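Local atomic coordinates of RPA0582 (Rhodopseudomonas palustris, PDB entry 3HHL), a protein that is of unknown function but folds as an alpha-beta barrel protein of the DUF1330 family, probably working as a dimer. Residues 49-54 and 87-92; 103-106 and 110-113; 37-42 and 117-122. All blocks are in the same frame, centred on the assembly; numbering follows the deposited sequence. Where two conformers were deposited one is given.

Interaction 1 (49-54 and 87-92)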
loop_
_atom_site.group_PDB
_atom_site.type_symbol
_atom_site.label_atom_id
_atom_site.label_comp_id
_atom_site.label_asym_id
_atom_site.label_seq_id
_atom_site.Cartn_x
_atom_site.Cartn_y
_atom_site.Cartn_z
ATOM N N GLU C 49 -6.738 -19.455 -8.364
ATOM C CA GLU C 49 -7.365 -19.805 -9.619
ATOM C C GLU C 49 -8.508 -18.825 -9.970
ATOM O O GLU C 49 -8.621 -18.384 -11.112
ATOM C CB GLU C 49 -7.828 -21.269 -9.596
ATOM C CG GLU C 49 -6.640 -22.254 -9.616
ATOM C CD GLU C 49 -7.043 -23.743 -9.459
ATOM O OE1 GLU C 49 -8.097 -24.061 -8.830
ATOM O OE2 GLU C 49 -6.292 -24.610 -9.975
ATOM N N ALA C 50 -9.348 -18.484 -8.995
ATOM C CA ALA C 50 -10.487 -17.595 -9.238
ATOM C C ALA C 50 -10.016 -16.164 -9.506
ATOM O O ALA C 50 -10.548 -15.501 -10.365
ATOM C CB ALA C 50 -11.474 -17.634 -8.060
ATOM N N TYR C 51 -9.016 -15.707 -8.766
ATOM C CA TYR C 51 -8.443 -14.400 -9.011
ATOM C C TYR C 51 -7.803 -14.312 -10.398
ATOM O O TYR C 51 -7.884 -13.292 -11.047
ATOM C CB TYR C 51 -7.452 -13.996 -7.920
ATOM C CG TYR C 51 -7.157 -12.503 -7.950
ATOM C CD1 TYR C 51 -6.019 -12.007 -8.554
ATOM C CD2 TYR C 51 -8.049 -11.590 -7.422
ATOM C CE1 TYR C 51 -5.773 -10.638 -8.606
ATOM C CE2 TYR C 51 -7.796 -10.240 -7.451
ATOM C CZ TYR C 51 -6.666 -9.759 -8.042
ATOM O OH TYR C 51 -6.447 -8.390 -8.083
ATOM N N ALA C 52 -7.172 -15.390 -10.839
ATOM C CA ALA C 52 -6.644 -15.488 -12.198
ATOM C C ALA C 52 -7.781 -15.280 -13.197
ATOM O O ALA C 52 -7.685 -14.449 -14.100
ATOM C CB ALA C 52 -5.979 -16.849 -12.429
ATOM N N ALA C 53 -8.865 -16.022 -13.028
ATOM C CA ALA C 53 -10.001 -15.912 -13.941
ATOM C C ALA C 53 -10.488 -14.429 -13.977
ATOM O O ALA C 53 -10.694 -13.883 -15.056
ATOM C CB ALA C 53 -11.126 -16.875 -13.544
ATOM N N TYR C 54 -10.637 -13.789 -12.815
ATOM C CA TYR C 54 -10.984 -12.367 -12.734
ATOM C C TYR C 54 -10.081 -11.521 -13.638
ATOM O O TYR C 54 -10.548 -10.777 -14.519
ATOM C CB TYR C 54 -10.840 -11.882 -11.294
ATOM C CG TYR C 54 -10.927 -10.395 -11.149
ATOM C CD1 TYR C 54 -11.975 -9.703 -11.695
ATOM C CD2 TYR C 54 -9.957 -9.677 -10.450
ATOM C CE1 TYR C 54 -12.055 -8.341 -11.571
ATOM C CE2 TYR C 54 -10.027 -8.324 -10.314
ATOM C CZ TYR C 54 -11.082 -7.641 -10.878
ATOM O OH TYR C 54 -11.225 -6.255 -10.769
ATOM N N TRP C 87 -0.434 -9.959 2.356
ATOM C CA TRP C 87 -1.125 -9.734 1.113
ATOM C C TRP C 87 -0.496 -10.630 0.067
ATOM O O TRP C 87 0.710 -10.821 0.071
ATOM C CB TRP C 87 -0.999 -8.282 0.720
ATOM C CG TRP C 87 -1.504 -7.361 1.760
ATOM C CD1 TRP C 87 -0.781 -6.489 2.505
ATOM C CD2 TRP C 87 -2.845 -7.197 2.157
ATOM N NE1 TRP C 87 -1.591 -5.789 3.353
ATOM C CE2 TRP C 87 -2.869 -6.201 3.151
ATOM C CE3 TRP C 87 -4.035 -7.783 1.764
ATOM C CZ2 TRP C 87 -4.024 -5.815 3.786
ATOM C CZ3 TRP C 87 -5.187 -7.399 2.387
ATOM C CH2 TRP C 87 -5.182 -6.431 3.401
ATOM N N ASP C 88 -1.335 -11.205 -0.789
ATOM C CA ASP C 88 -0.905 -12.123 -1.830
ATOM C C ASP C 88 -0.606 -11.357 -3.110
ATOM O O ASP C 88 0.275 -11.735 -3.850
ATOM C CB ASP C 88 -2.006 -13.158 -2.095
ATOM C CG ASP C 88 -2.271 -14.050 -0.900
ATOM O OD1 ASP C 88 -1.308 -14.645 -0.397
ATOM O OD2 ASP C 88 -3.439 -14.177 -0.468
ATOM N N HIS C 89 -1.358 -10.287 -3.375
ATOM C CA HIS C 89 -1.110 -9.460 -4.532
ATOM C C HIS C 89 -1.014 -8.012 -4.093
ATOM O O HIS C 89 -1.844 -7.547 -3.318
ATOM C CB HIS C 89 -2.238 -9.589 -5.521
ATOM C CG HIS C 89 -2.296 -10.918 -6.176
ATOM N ND1 HIS C 89 -1.163 -11.617 -6.539
ATOM C CD2 HIS C 89 -3.346 -11.690 -6.544
ATOM C CE1 HIS C 89 -1.510 -12.763 -7.099
ATOM N NE2 HIS C 89 -2.829 -12.836 -7.104
ATOM N N VAL C 90 -0.000 -7.305 -4.583
ATOM C CA VAL C 90 0.159 -5.906 -4.268
ATOM C C VAL C 90 0.580 -5.190 -5.545
ATOM O O VAL C 90 1.614 -5.478 -6.086
ATOM C CB VAL C 90 1.191 -5.687 -3.139
ATOM C CG1 VAL C 90 1.281 -4.225 -2.780
ATOM C CG2 VAL C 90 0.816 -6.453 -1.941
ATOM N N PHE C 91 -0.247 -4.265 -6.015
ATOM C CA PHE C 91 0.005 -3.524 -7.265
ATOM C C PHE C 91 -0.737 -2.191 -7.282
ATOM O O PHE C 91 -1.698 -1.962 -6.486
ATOM C CB PHE C 91 -0.411 -4.327 -8.522
ATOM C CG PHE C 91 -1.844 -4.706 -8.540
ATOM C CD1 PHE C 91 -2.281 -5.795 -7.835
ATOM C CD2 PHE C 91 -2.772 -3.946 -9.237
ATOM C CE1 PHE C 91 -3.659 -6.159 -7.856
ATOM C CE2 PHE C 91 -4.145 -4.263 -9.250
ATOM C CZ PHE C 91 -4.587 -5.378 -8.564
ATOM N N ILE C 92 -0.301 -1.362 -8.236
ATOM C CA ILE C 92 -0.923 -0.085 -8.526
ATOM C C ILE C 92 -1.370 -0.091 -9.959
ATOM O O ILE C 92 -0.560 -0.365 -10.856
ATOM C CB ILE C 92 0.038 1.109 -8.285
ATOM C CG1 ILE C 92 0.442 1.180 -6.779
ATOM C CG2 ILE C 92 -0.602 2.390 -8.778
ATOM C CD1 ILE C 92 1.659 2.151 -6.512
#
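The helix-on-sheet layer of a ferredoxin-like fold is built here by Tyr51 of helix 47-64 meeting His89 and Phe91 of strand 89-95, where the helix lies across one face of the four-stranded antiparallel sheet. The phenol reaches across with CG anti to the backbone N (chi1 -164°), which carries the ring down toward the strand. One side of it, CD1 and CE1, passes the imidazole of His89, with CE1 of Tyr51 3.4 Å from CD2 of His89. The two side chains pass each other heading opposite ways; their ring centroids are 4.9 Å apart and the planes are inclined at 35°. Further along, OH of Tyr51 comes to the edge of the Phe91 ring, near its plane, 3.6 Å from CZ of Phe91. His89 and Phe91, two residues apart on the strand, thus both reach Tyr51. Asp88 and His89 lie opposite the single residue Val31 of strand 25-33, a classic beta bulge. Leu33 and Ala120 also pack on Tyr51, while His89 and Phe91 touch a modified side chain of the other subunit. Such helix-on-sheet packing is typical of the dimeric alpha-beta barrel.

Interaction 2 (103-106 and 110-113)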
loop_
_atom_site.group_PDB
_atom_site.type_symbol
_atom_site.label_atom_id
_atom_site.label_comp_id
_atom_site.label_asym_id
_atom_site.label_seq_id
_atom_site.Cartn_x
_atom_site.Cartn_y
_atom_site.Cartn_z
ATOM N N GLU C 103 -16.498 3.426 -16.111
ATOM C CA GLU C 103 -16.961 2.761 -17.298
ATOM C C GLU C 103 -16.595 1.279 -17.220
ATOM O O GLU C 103 -17.382 0.417 -17.600
ATOM C CB GLU C 103 -16.401 3.431 -18.561
ATOM C CG GLU C 103 -17.082 4.749 -18.914
ATOM C CD GLU C 103 -18.578 4.613 -19.070
ATOM O OE1 GLU C 103 -19.023 3.583 -19.634
ATOM O OE2 GLU C 103 -19.304 5.539 -18.645
HETATM N N MSE C 104 -15.407 0.990 -16.709
HETATM C CA MSE C 104 -14.962 -0.390 -16.551
HETATM C C MSE C 104 -15.872 -1.146 -15.589
HETATM O O MSE C 104 -16.262 -2.300 -15.813
HETATM C CB MSE C 104 -13.535 -0.437 -15.998
HETATM C CG MSE C 104 -13.106 -1.809 -15.466
HETATM SE SE MSE C 104 -11.238 -1.915 -14.970
HETATM C CE MSE C 104 -11.456 -1.231 -13.154
ATOM N N ILE C 105 -16.182 -0.482 -14.496
ATOM C CA ILE C 105 -17.008 -1.083 -13.476
ATOM C C ILE C 105 -18.416 -1.340 -14.004
ATOM O O ILE C 105 -19.101 -2.248 -13.535
ATOM C CB ILE C 105 -16.996 -0.183 -12.214
ATOM C CG1 ILE C 105 -15.880 -0.678 -11.322
ATOM C CG2 ILE C 105 -18.345 -0.150 -11.456
ATOM C CD1 ILE C 105 -16.035 -0.132 -9.891
ATOM N N ARG C 106 -18.849 -0.548 -14.975
ATOM C CA ARG C 106 -20.185 -0.731 -15.522
ATOM C C ARG C 106 -20.254 -1.688 -16.669
ATOM O O ARG C 106 -21.334 -2.125 -17.027
ATOM C CB ARG C 106 -20.755 0.600 -15.963
ATOM C CG ARG C 106 -20.998 1.547 -14.808
ATOM C CD ARG C 106 -21.496 2.833 -15.374
ATOM N NE ARG C 106 -21.872 3.827 -14.377
ATOM C CZ ARG C 106 -22.308 5.033 -14.711
ATOM N NH1 ARG C 106 -22.416 5.368 -16.000
ATOM N NH2 ARG C 106 -22.609 5.914 -13.770
ATOM N N TYR C 110 -17.046 -6.853 -17.531
ATOM C CA TYR C 110 -16.400 -6.669 -16.213
ATOM C C TYR C 110 -17.302 -7.110 -15.107
ATOM O O TYR C 110 -16.847 -7.750 -14.189
ATOM C CB TYR C 110 -15.995 -5.217 -15.921
ATOM C CG TYR C 110 -15.257 -5.062 -14.597
ATOM C CD1 TYR C 110 -13.878 -5.248 -14.510
ATOM C CD2 TYR C 110 -15.945 -4.755 -13.436
ATOM C CE1 TYR C 110 -13.219 -5.139 -13.303
ATOM C CE2 TYR C 110 -15.308 -4.626 -12.231
ATOM C CZ TYR C 110 -13.952 -4.829 -12.152
ATOM O OH TYR C 110 -13.345 -4.712 -10.912
ATOM N N ARG C 111 -18.581 -6.762 -15.187
ATOM C CA ARG C 111 -19.529 -7.126 -14.125
ATOM C C ARG C 111 -19.658 -8.633 -13.933
ATOM O O ARG C 111 -19.980 -9.073 -12.831
ATOM C CB ARG C 111 -20.897 -6.467 -14.310
ATOM C CG ARG C 111 -21.077 -5.248 -13.413
ATOM C CD ARG C 111 -22.271 -4.358 -13.808
ATOM N NE ARG C 111 -22.169 -3.031 -13.186
ATOM C CZ ARG C 111 -22.564 -2.744 -11.950
ATOM N NH1 ARG C 111 -23.113 -3.696 -11.196
ATOM N NH2 ARG C 111 -22.403 -1.512 -11.470
ATOM N N GLU C 112 -19.384 -9.419 -14.980
ATOM C CA GLU C 112 -19.267 -10.895 -14.849
ATOM C C GLU C 112 -17.891 -11.305 -14.282
ATOM O O GLU C 112 -17.781 -12.165 -13.410
ATOM C CB GLU C 112 -19.461 -11.643 -16.195
ATOM C CG GLU C 112 -20.903 -11.835 -16.695
ATOM C CD GLU C 112 -21.850 -12.431 -15.650
ATOM O OE1 GLU C 112 -21.698 -13.632 -15.338
ATOM O OE2 GLU C 112 -22.736 -11.683 -15.151
ATOM N N ALA C 113 -16.834 -10.711 -14.803
ATOM C CA ALA C 113 -15.488 -11.060 -14.358
ATOM C C ALA C 113 -15.332 -10.864 -12.855
ATOM O O ALA C 113 -14.709 -11.679 -12.171
ATOM C CB ALA C 113 -14.460 -10.266 -15.112
#
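Tyr110 turns one face of its ring to the side chain of Met104, which is present as selenomethionine. The two residues sit on consecutive short helices, 98-106 and 108-113, and the result is a Met-aromatic contact across the junction between them. CG of Met104 lies over the ring, 4.0 Å from the Tyr110 centroid and 26° off the ring normal, displaced toward the rim on the side of CD1. The heavier SE of Met104 stands farther out and more obliquely, near CE1 of Tyr110 and 4.8 Å from the same centroid. Across the junction, Tyr110 has CG anti to the backbone N (chi1 -177°), which directs the ring back to the preceding helix. Ile105 runs beside that ring in the same direction, its CG1 4.1 Å from CE2 of Tyr110.

The phenol continues past this apolar patch to a hydrogen bond with OH of Tyr54 on helix 47-64, and Tyr110 N donates a weak hydrogen bond to Asp107 OD2. Ser62 and Leu65 pack against Met104, tying the helix pair to helix 47-64. The Arg106 side chain lies by a bound sulfate, probably from the crystallisation liquor. Arg111 was modelled in two conformers, and its approach is correspondingly doubtful: in one of them NE of Arg111 lies 3.2 Å from O of Ile105, and CA of Arg106 sits at the edge of the Arg111 guanidinium, 3.8 Å from NE of Arg111.

Interaction 3 (37-42 and 117-122)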
loop_
_atom_site.group_PDB
_atom_site.type_symbol
_atom_site.label_atom_id
_atom_site.label_comp_id
_atom_site.label_asym_id
_atom_site.label_seq_id
_atom_site.Cartn_x
_atom_site.Cartn_y
_atom_site.Cartn_z
ATOM N N ALA C 37 -11.776 -20.826 -2.907
ATOM C CA ALA C 37 -12.689 -19.836 -3.474
ATOM C C ALA C 37 -14.144 -20.088 -3.027
ATOM O O ALA C 37 -14.593 -21.226 -3.014
ATOM C CB ALA C 37 -12.585 -19.837 -5.001
ATOM N N ALA C 38 -14.860 -19.017 -2.675
ATOM C CA ALA C 38 -16.270 -19.079 -2.244
ATOM C C ALA C 38 -17.251 -18.597 -3.323
ATOM O O ALA C 38 -17.757 -17.477 -3.262
ATOM C CB ALA C 38 -16.471 -18.255 -0.955
ATOM N N TYR C 39 -17.513 -19.444 -4.312
ATOM C CA TYR C 39 -18.583 -19.179 -5.277
ATOM C C TYR C 39 -19.964 -19.603 -4.730
ATOM O O TYR C 39 -20.060 -20.583 -3.978
ATOM C CB TYR C 39 -18.342 -19.949 -6.563
ATOM C CG TYR C 39 -17.202 -19.475 -7.405
ATOM C CD1 TYR C 39 -15.935 -19.982 -7.219
ATOM C CD2 TYR C 39 -17.387 -18.547 -8.419
ATOM C CE1 TYR C 39 -14.874 -19.584 -8.008
ATOM C CE2 TYR C 39 -16.309 -18.129 -9.212
ATOM C CZ TYR C 39 -15.062 -18.666 -8.995
ATOM O OH TYR C 39 -13.993 -18.287 -9.754
ATOM N N PRO C 40 -21.042 -18.900 -5.152
ATOM C CA PRO C 40 -22.422 -19.302 -4.820
ATOM C C PRO C 40 -22.686 -20.769 -5.126
ATOM O O PRO C 40 -23.240 -21.487 -4.292
ATOM C CB PRO C 40 -23.288 -18.426 -5.730
ATOM C CG PRO C 40 -22.421 -17.242 -6.089
ATOM C CD PRO C 40 -21.007 -17.742 -6.070
ATOM N N ASP C 41 -22.264 -21.217 -6.305
ATOM C CA ASP C 41 -22.485 -22.610 -6.728
ATOM C C ASP C 41 -21.585 -23.663 -6.032
ATOM O O ASP C 41 -21.555 -24.811 -6.443
ATOM C CB ASP C 41 -22.401 -22.722 -8.270
ATOM C CG ASP C 41 -20.972 -22.788 -8.797
ATOM O OD1 ASP C 41 -20.030 -22.407 -8.058
ATOM O OD2 ASP C 41 -20.790 -23.225 -9.960
ATOM N N GLY C 42 -20.833 -23.271 -5.008
ATOM C CA GLY C 42 -20.033 -24.218 -4.213
ATOM C C GLY C 42 -18.853 -24.918 -4.886
ATOM O O GLY C 42 -18.158 -25.710 -4.243
ATOM N N ARG C 117 -13.652 -12.181 -8.577
ATOM C CA ARG C 117 -12.932 -11.474 -7.511
ATOM C C ARG C 117 -13.674 -11.706 -6.215
ATOM O O ARG C 117 -13.077 -11.999 -5.181
ATOM C CB ARG C 117 -12.816 -9.974 -7.793
ATOM C CG ARG C 117 -11.525 -9.381 -7.278
ATOM C CD ARG C 117 -11.584 -7.873 -7.137
ATOM N NE ARG C 117 -12.128 -7.559 -5.822
ATOM C CZ ARG C 117 -11.452 -6.977 -4.830
ATOM N NH1 ARG C 117 -10.205 -6.578 -4.981
ATOM N NH2 ARG C 117 -12.041 -6.775 -3.673
ATOM N N GLN C 118 -14.993 -11.599 -6.299
ATOM C CA GLN C 118 -15.849 -11.755 -5.133
ATOM C C GLN C 118 -15.652 -13.105 -4.492
ATOM O O GLN C 118 -15.677 -13.212 -3.286
ATOM C CB GLN C 118 -17.322 -11.538 -5.500
ATOM C CG GLN C 118 -17.625 -10.066 -5.701
ATOM C CD GLN C 118 -18.998 -9.769 -6.272
ATOM O OE1 GLN C 118 -19.666 -10.636 -6.846
ATOM N NE2 GLN C 118 -19.415 -8.512 -6.142
ATOM N N ALA C 119 -15.444 -14.131 -5.308
ATOM C CA ALA C 119 -15.195 -15.483 -4.806
ATOM C C ALA C 119 -13.780 -15.659 -4.272
ATOM O O ALA C 119 -13.570 -16.478 -3.364
ATOM C CB ALA C 119 -15.475 -16.502 -5.903
ATOM N N ALA C 120 -12.818 -14.909 -4.831
ATOM C CA ALA C 120 -11.391 -15.118 -4.540
ATOM C C ALA C 120 -10.946 -14.446 -3.254
ATOM O O ALA C 120 -10.094 -14.987 -2.531
ATOM C CB ALA C 120 -10.524 -14.606 -5.677
ATOM N N VAL C 121 -11.481 -13.244 -2.998
ATOM C CA VAL C 121 -10.823 -12.344 -2.065
ATOM C C VAL C 121 -11.317 -12.571 -0.640
ATOM O O VAL C 121 -12.510 -12.552 -0.370
ATOM C CB VAL C 121 -10.977 -10.880 -2.498
ATOM C CG1 VAL C 121 -10.430 -9.935 -1.425
ATOM C CG2 VAL C 121 -10.293 -10.663 -3.847
ATOM N N GLU C 122 -10.381 -12.794 0.266
ATOM C CA GLU C 122 -10.693 -12.920 1.671
ATOM C C GLU C 122 -10.766 -11.566 2.364
ATOM O O GLU C 122 -11.603 -11.359 3.257
ATOM C CB GLU C 122 -9.630 -13.774 2.350
ATOM C CG GLU C 122 -10.033 -14.343 3.705
ATOM C CD GLU C 122 -8.921 -15.200 4.293
ATOM O OE1 GLU C 122 -9.033 -16.459 4.161
ATOM O OE2 GLU C 122 -7.941 -14.596 4.833
#
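The methyl of Ala119 sits squarely over the ring of Tyr39: its CB is 3.5 Å from the ring centroid and only 1° off the normal, a CH-pi contact with all six ring carbons at nearly equal range. With CG anti to the carbonyl carbon (chi1 -70°), Tyr39 lays its ring back over the end of the short helix. Beside this, the backbones are joined by one hydrogen bond, Ala38 N to Ala119 O, 2.9 Å long and fairly straight at 162°, with the donor tilted from the carbonyl plane. CA of Ala37 adds a C-H...O contact to that same oxygen at 3.5 Å, and CA of Ala119 returns one to O of Ala38 at 3.6 Å.

Here the loop that leaves strand 25-33 for helix 47-64 is laid against helix 117-120, just where the chain enters strand 121-128, at one edge of the chain's sheet. Backbone bonds join Glu122 with Arg32 and Ala120 with Arg34 beside the contact. After Tyr39 the loop reverses in a type I beta turn that closes with Gly42 N on Tyr39 O, 3.0 Å.

The ring of Tyr39 is fixed further out by its hydroxyl, hydrogen-bonded to His116 ND1, and by a cation-pi contact with Arg43, whose NE also makes a salt bridge to Asp41 OD1. A serine at Tyr39 would probably uncover the Ala119 methyl, leave His116 ND1 without the phenol hydroxyl and cost Arg43 its cation-pi contact. Ala50 and Thr45 pack against Tyr39 as well, bringing helix 47-64 into the same cluster.

How the interactions relate
Helix 47-64 is the common element. It carries one half of interaction 1, and interaction 3 meets it through Ala50, Tyr51 and Tyr54, which touch Tyr39, Ala120 and Arg117. The centres of interactions 1 and 2 are about 16 Å apart, those of 1 and 3 about 13 Å, and those of 2 and 3 about 17 Å. Along the chain, interaction 1 closes before interaction 2 opens, and interaction 3 spans both. Interactions 1 and 3 both reach the one sheet, through strands 89-95 and 121-128, whereas interaction 2 is a helix-helix contact, tied to helix 47-64 by the Tyr54-Tyr110 hydroxyl pair, a probable hydrogen bond.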